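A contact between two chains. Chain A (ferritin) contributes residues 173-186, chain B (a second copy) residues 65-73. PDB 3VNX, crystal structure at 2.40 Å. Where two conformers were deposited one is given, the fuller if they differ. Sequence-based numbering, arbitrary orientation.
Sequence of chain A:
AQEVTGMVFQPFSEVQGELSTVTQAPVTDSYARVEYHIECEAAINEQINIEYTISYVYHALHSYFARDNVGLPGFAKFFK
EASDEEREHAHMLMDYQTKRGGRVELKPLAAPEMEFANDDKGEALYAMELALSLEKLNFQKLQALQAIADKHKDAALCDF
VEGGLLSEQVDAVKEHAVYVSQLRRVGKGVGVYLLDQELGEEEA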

# COMPACT_ATOMS: atom_id res chain seq x y z
N VAL A 173 23.49 -34.03 -25.94
CA VAL A 173 23.36 -35.36 -26.52
C VAL A 173 22.27 -36.19 -25.85
O VAL A 173 21.44 -36.79 -26.55
CB VAL A 173 24.68 -36.16 -26.48
CG1 VAL A 173 24.40 -37.64 -26.77
CG2 VAL A 173 25.69 -35.57 -27.46
N LYS A 174 22.29 -36.26 -24.52
CA LYS A 174 21.26 -37.00 -23.79
C LYS A 174 19.85 -36.50 -24.13
O LYS A 174 18.94 -37.31 -24.40
CB LYS A 174 21.51 -36.94 -22.28
CG LYS A 174 20.32 -37.33 -21.40
CD LYS A 174 20.16 -38.83 -21.26
CE LYS A 174 18.87 -39.17 -20.50
NZ LYS A 174 19.10 -39.31 -19.04
N GLU A 175 19.67 -35.18 -24.15
CA GLU A 175 18.39 -34.57 -24.50
C GLU A 175 17.91 -34.99 -25.88
O GLU A 175 16.72 -35.26 -26.10
CB GLU A 175 18.48 -33.04 -24.44
CG GLU A 175 17.30 -32.29 -25.06
CD GLU A 175 17.58 -30.81 -25.24
OE1 GLU A 175 18.77 -30.43 -25.20
OE2 GLU A 175 16.62 -30.02 -25.41
N HIS A 176 18.84 -35.05 -26.84
CA HIS A 176 18.45 -35.47 -28.19
C HIS A 176 18.17 -36.97 -28.26
O HIS A 176 17.29 -37.40 -28.99
CB HIS A 176 19.47 -35.06 -29.23
CG HIS A 176 19.44 -33.60 -29.57
ND1 HIS A 176 18.84 -33.12 -30.71
CD2 HIS A 176 19.92 -32.53 -28.91
CE1 HIS A 176 18.96 -31.81 -30.75
NE2 HIS A 176 19.61 -31.42 -29.67
N ALA A 177 18.90 -37.75 -27.47
CA ALA A 177 18.65 -39.19 -27.44
C ALA A 177 17.20 -39.44 -27.02
O ALA A 177 16.49 -40.22 -27.67
CB ALA A 177 19.64 -39.90 -26.51
N VAL A 178 16.77 -38.76 -25.96
CA VAL A 178 15.40 -38.89 -25.45
C VAL A 178 14.31 -38.56 -26.48
O VAL A 178 13.34 -39.32 -26.63
CB VAL A 178 15.20 -38.04 -24.20
CG1 VAL A 178 13.73 -38.06 -23.74
CG2 VAL A 178 16.13 -38.54 -23.11
N TYR A 179 14.45 -37.43 -27.19
CA TYR A 179 13.54 -37.09 -28.29
C TYR A 179 13.39 -38.21 -29.30
O TYR A 179 12.28 -38.51 -29.76
CB TYR A 179 14.03 -35.87 -29.07
CG TYR A 179 14.04 -34.59 -28.29
CD1 TYR A 179 12.98 -34.27 -27.43
CD2 TYR A 179 15.09 -33.70 -28.42
CE1 TYR A 179 12.99 -33.08 -26.71
CE2 TYR A 179 15.10 -32.51 -27.72
CZ TYR A 179 14.06 -32.21 -26.87
OH TYR A 179 14.10 -31.02 -26.18
N VAL A 180 14.53 -38.78 -29.68
CA VAL A 180 14.56 -39.89 -30.62
C VAL A 180 13.79 -41.07 -30.05
O VAL A 180 12.92 -41.66 -30.71
CB VAL A 180 16.00 -40.30 -30.99
CG1 VAL A 180 16.01 -41.64 -31.71
CG2 VAL A 180 16.67 -39.23 -31.85
N SER A 181 14.11 -41.41 -28.80
CA SER A 181 13.42 -42.48 -28.11
C SER A 181 11.90 -42.23 -28.11
O SER A 181 11.10 -43.15 -28.33
CB SER A 181 13.96 -42.62 -26.69
OG SER A 181 13.11 -43.44 -25.91
N GLN A 182 11.50 -40.98 -27.85
CA GLN A 182 10.08 -40.65 -27.80
C GLN A 182 9.39 -40.81 -29.16
O GLN A 182 8.29 -41.38 -29.25
CB GLN A 182 9.89 -39.23 -27.27
CG GLN A 182 10.14 -39.12 -25.78
CD GLN A 182 10.02 -37.69 -25.28
OE1 GLN A 182 9.50 -37.45 -24.19
NE2 GLN A 182 10.49 -36.73 -26.09
N LEU A 183 10.01 -40.29 -30.21
CA LEU A 183 9.42 -40.36 -31.54
C LEU A 183 9.25 -41.82 -31.97
O LEU A 183 8.22 -42.21 -32.52
CB LEU A 183 10.24 -39.55 -32.54
CG LEU A 183 9.99 -38.04 -32.43
CD1 LEU A 183 10.91 -37.22 -33.32
CD2 LEU A 183 8.53 -37.77 -32.75
N ARG A 184 10.27 -42.62 -31.69
CA ARG A 184 10.22 -44.06 -31.91
C ARG A 184 9.07 -44.70 -31.12
O ARG A 184 8.38 -45.56 -31.64
CB ARG A 184 11.55 -44.72 -31.54
CG ARG A 184 12.71 -44.32 -32.45
CD ARG A 184 13.98 -45.10 -32.14
NE ARG A 184 14.98 -45.01 -33.20
CZ ARG A 184 15.96 -45.89 -33.38
NH1 ARG A 184 16.07 -46.95 -32.58
NH2 ARG A 184 16.83 -45.73 -34.37
N ARG A 185 8.87 -44.27 -29.88
CA ARG A 185 7.82 -44.85 -29.06
C ARG A 185 6.41 -44.55 -29.58
O ARG A 185 5.58 -45.44 -29.67
CB ARG A 185 7.96 -44.39 -27.59
CG ARG A 185 6.85 -44.91 -26.66
CD ARG A 185 7.09 -44.49 -25.20
NE ARG A 185 8.43 -44.82 -24.73
CZ ARG A 185 8.77 -46.01 -24.24
NH1 ARG A 185 7.86 -46.97 -24.13
NH2 ARG A 185 10.01 -46.24 -23.85
N VAL A 186 6.14 -43.29 -29.93
CA VAL A 186 4.76 -42.88 -30.26
C VAL A 186 4.39 -43.05 -31.73
O VAL A 186 3.19 -43.05 -32.07
CB VAL A 186 4.50 -41.42 -29.88
CG1 VAL A 186 4.65 -41.24 -28.37
CG2 VAL A 186 5.46 -40.51 -30.65
N PHE B 65 14.23 -46.03 -16.21
CA PHE B 65 13.47 -45.09 -17.02
C PHE B 65 14.24 -43.81 -17.38
O PHE B 65 13.90 -43.12 -18.35
CB PHE B 65 12.11 -44.78 -16.38
CG PHE B 65 11.20 -45.96 -16.34
CD1 PHE B 65 10.49 -46.33 -17.47
CD2 PHE B 65 11.10 -46.74 -15.20
CE1 PHE B 65 9.65 -47.45 -17.46
CE2 PHE B 65 10.28 -47.85 -15.17
CZ PHE B 65 9.55 -48.21 -16.31
N ALA B 66 15.29 -43.53 -16.62
CA ALA B 66 16.21 -42.44 -16.96
C ALA B 66 17.08 -42.73 -18.20
O ALA B 66 17.63 -41.81 -18.79
CB ALA B 66 17.11 -42.09 -15.77
N ARG B 67 17.21 -44.00 -18.59
CA ARG B 67 18.07 -44.31 -19.75
C ARG B 67 17.59 -43.63 -21.02
O ARG B 67 16.42 -43.71 -21.37
CB ARG B 67 18.15 -45.81 -20.00
CG ARG B 67 18.61 -46.59 -18.82
CD ARG B 67 18.54 -48.04 -19.13
NE ARG B 67 19.14 -48.85 -18.08
CZ ARG B 67 19.24 -50.17 -18.13
NH1 ARG B 67 18.78 -50.84 -19.18
NH2 ARG B 67 19.79 -50.83 -17.12
N ASP B 68 18.50 -42.97 -21.71
CA ASP B 68 18.15 -42.19 -22.88
C ASP B 68 17.28 -42.93 -23.90
O ASP B 68 16.45 -42.33 -24.56
CB ASP B 68 19.41 -41.64 -23.56
CG ASP B 68 20.26 -42.73 -24.18
OD1 ASP B 68 20.05 -43.05 -25.37
OD2 ASP B 68 21.16 -43.25 -23.48
N ASN B 69 17.48 -44.24 -24.03
CA ASN B 69 16.75 -44.99 -25.05
C ASN B 69 15.38 -45.46 -24.56
O ASN B 69 14.52 -45.88 -25.36
CB ASN B 69 17.57 -46.17 -25.55
CG ASN B 69 18.09 -47.00 -24.41
OD1 ASN B 69 18.84 -46.51 -23.56
ND2 ASN B 69 17.69 -48.26 -24.37
N VAL B 70 15.19 -45.40 -23.24
CA VAL B 70 13.89 -45.65 -22.64
C VAL B 70 13.03 -44.37 -22.72
O VAL B 70 11.85 -44.43 -23.08
CB VAL B 70 14.03 -46.17 -21.20
CG1 VAL B 70 12.65 -46.40 -20.56
CG2 VAL B 70 14.83 -47.47 -21.20
N GLY B 71 13.64 -43.22 -22.44
CA GLY B 71 13.00 -41.93 -22.67
C GLY B 71 11.64 -41.81 -22.00
O GLY B 71 10.67 -41.46 -22.64
N LEU B 72 11.58 -42.10 -20.70
CA LEU B 72 10.34 -41.98 -19.92
C LEU B 72 10.63 -41.28 -18.59
O LEU B 72 10.50 -41.87 -17.52
CB LEU B 72 9.72 -43.36 -19.68
CG LEU B 72 8.99 -44.00 -20.87
CD1 LEU B 72 8.49 -45.41 -20.51
CD2 LEU B 72 7.85 -43.10 -21.34
N PRO B 73 11.04 -40.00 -18.68
CA PRO B 73 11.53 -39.22 -17.53
C PRO B 73 10.44 -38.95 -16.48
O PRO B 73 10.79 -38.74 -15.31
CB PRO B 73 12.06 -37.92 -18.17
CG PRO B 73 11.35 -37.82 -19.51
CD PRO B 73 11.03 -39.23 -19.94
O HOH W 1 10.25 -42.73 -25.08
O HOH W 2 8.56 -39.62 -22.94

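Every direct hydrogen bond across this contact runs from a side chain of the chain A helix to a backbone carbonyl of chain B; the polar side chains R67(B), D68(B) and N69(B) make their hydrogen bonds elsewhere in the structure. The chain A stretch, 173-186, is helical throughout, and its own amides and carbonyls are largely spent on regular i to i+4 bonds, which leaves the side chains to reach across. Chain B leaves a helix near A66(B) and turns through 68-70, where phi and psi are helical, before L72(B), at the N-cap position right before the next helix. The turn is held by V70(B) N and G71(B) N, both bonded to R67(B) O, at 2.8 and 3.0 Å.

The closest pair of CA atoms is G71(B) and V178(A), 4.8 Å apart. Glycine suits this position twice over: its phi is positive (55°), and an ideal CB would point toward the helix and fall 2.5 Å from S181(A) OG, a clash. V178(A) CG1 instead packs on the bare G71(B) CA at 4.1 Å.

Three helix residues carry the direct bonds. K174(A) starts sideways, but its side chain, bent at chi2 (p) and chi4 (-92°), brings NZ within 2.9 Å of A66(B) O, while its CD lies 3.7 Å from D68(B) CB; charge and aliphatic stem are both used. S181(A), chi1 t, points toward the loop and gives a weak hydrogen bond from OG to N69(B) O at 2.9 Å; V70(B) O lies 3.3 Å from the same OG. R185(A) supplies the shortest direct bond, NH2 to V70(B) O at 2.7 Å. That oxygen sits at the guanidinium edge, near its plane, where the N-H bonds point, whereas L72(B) CD1 covers one face, 3.8 Å from R185(A) NH2.

D68(B) has the largest area covered by the other stretch, 82 Å², yet makes no hydrogen bond to it. Its OD1 rests 3.4 Å from A177(A) CB, its O lies 3.3 Å from S181(A) CB, and both carboxylate oxygens are hydrogen-bonded elsewhere in the structure.

Water completes the bonding around G71(B) O. Water 1 accepts from R185(A) NE and donates to G71(B) O, 2.8 Å from each of these atoms, and also hydrogen-bonds S181(A) OG at 3.1 Å. Water 2 lies 2.7 Å from Q182(A) OE1 and 2.8 Å from G71(B) O, linking a side chain whose CG approaches that carbonyl oxygen, G71(B) O, no closer than 4.0 Å.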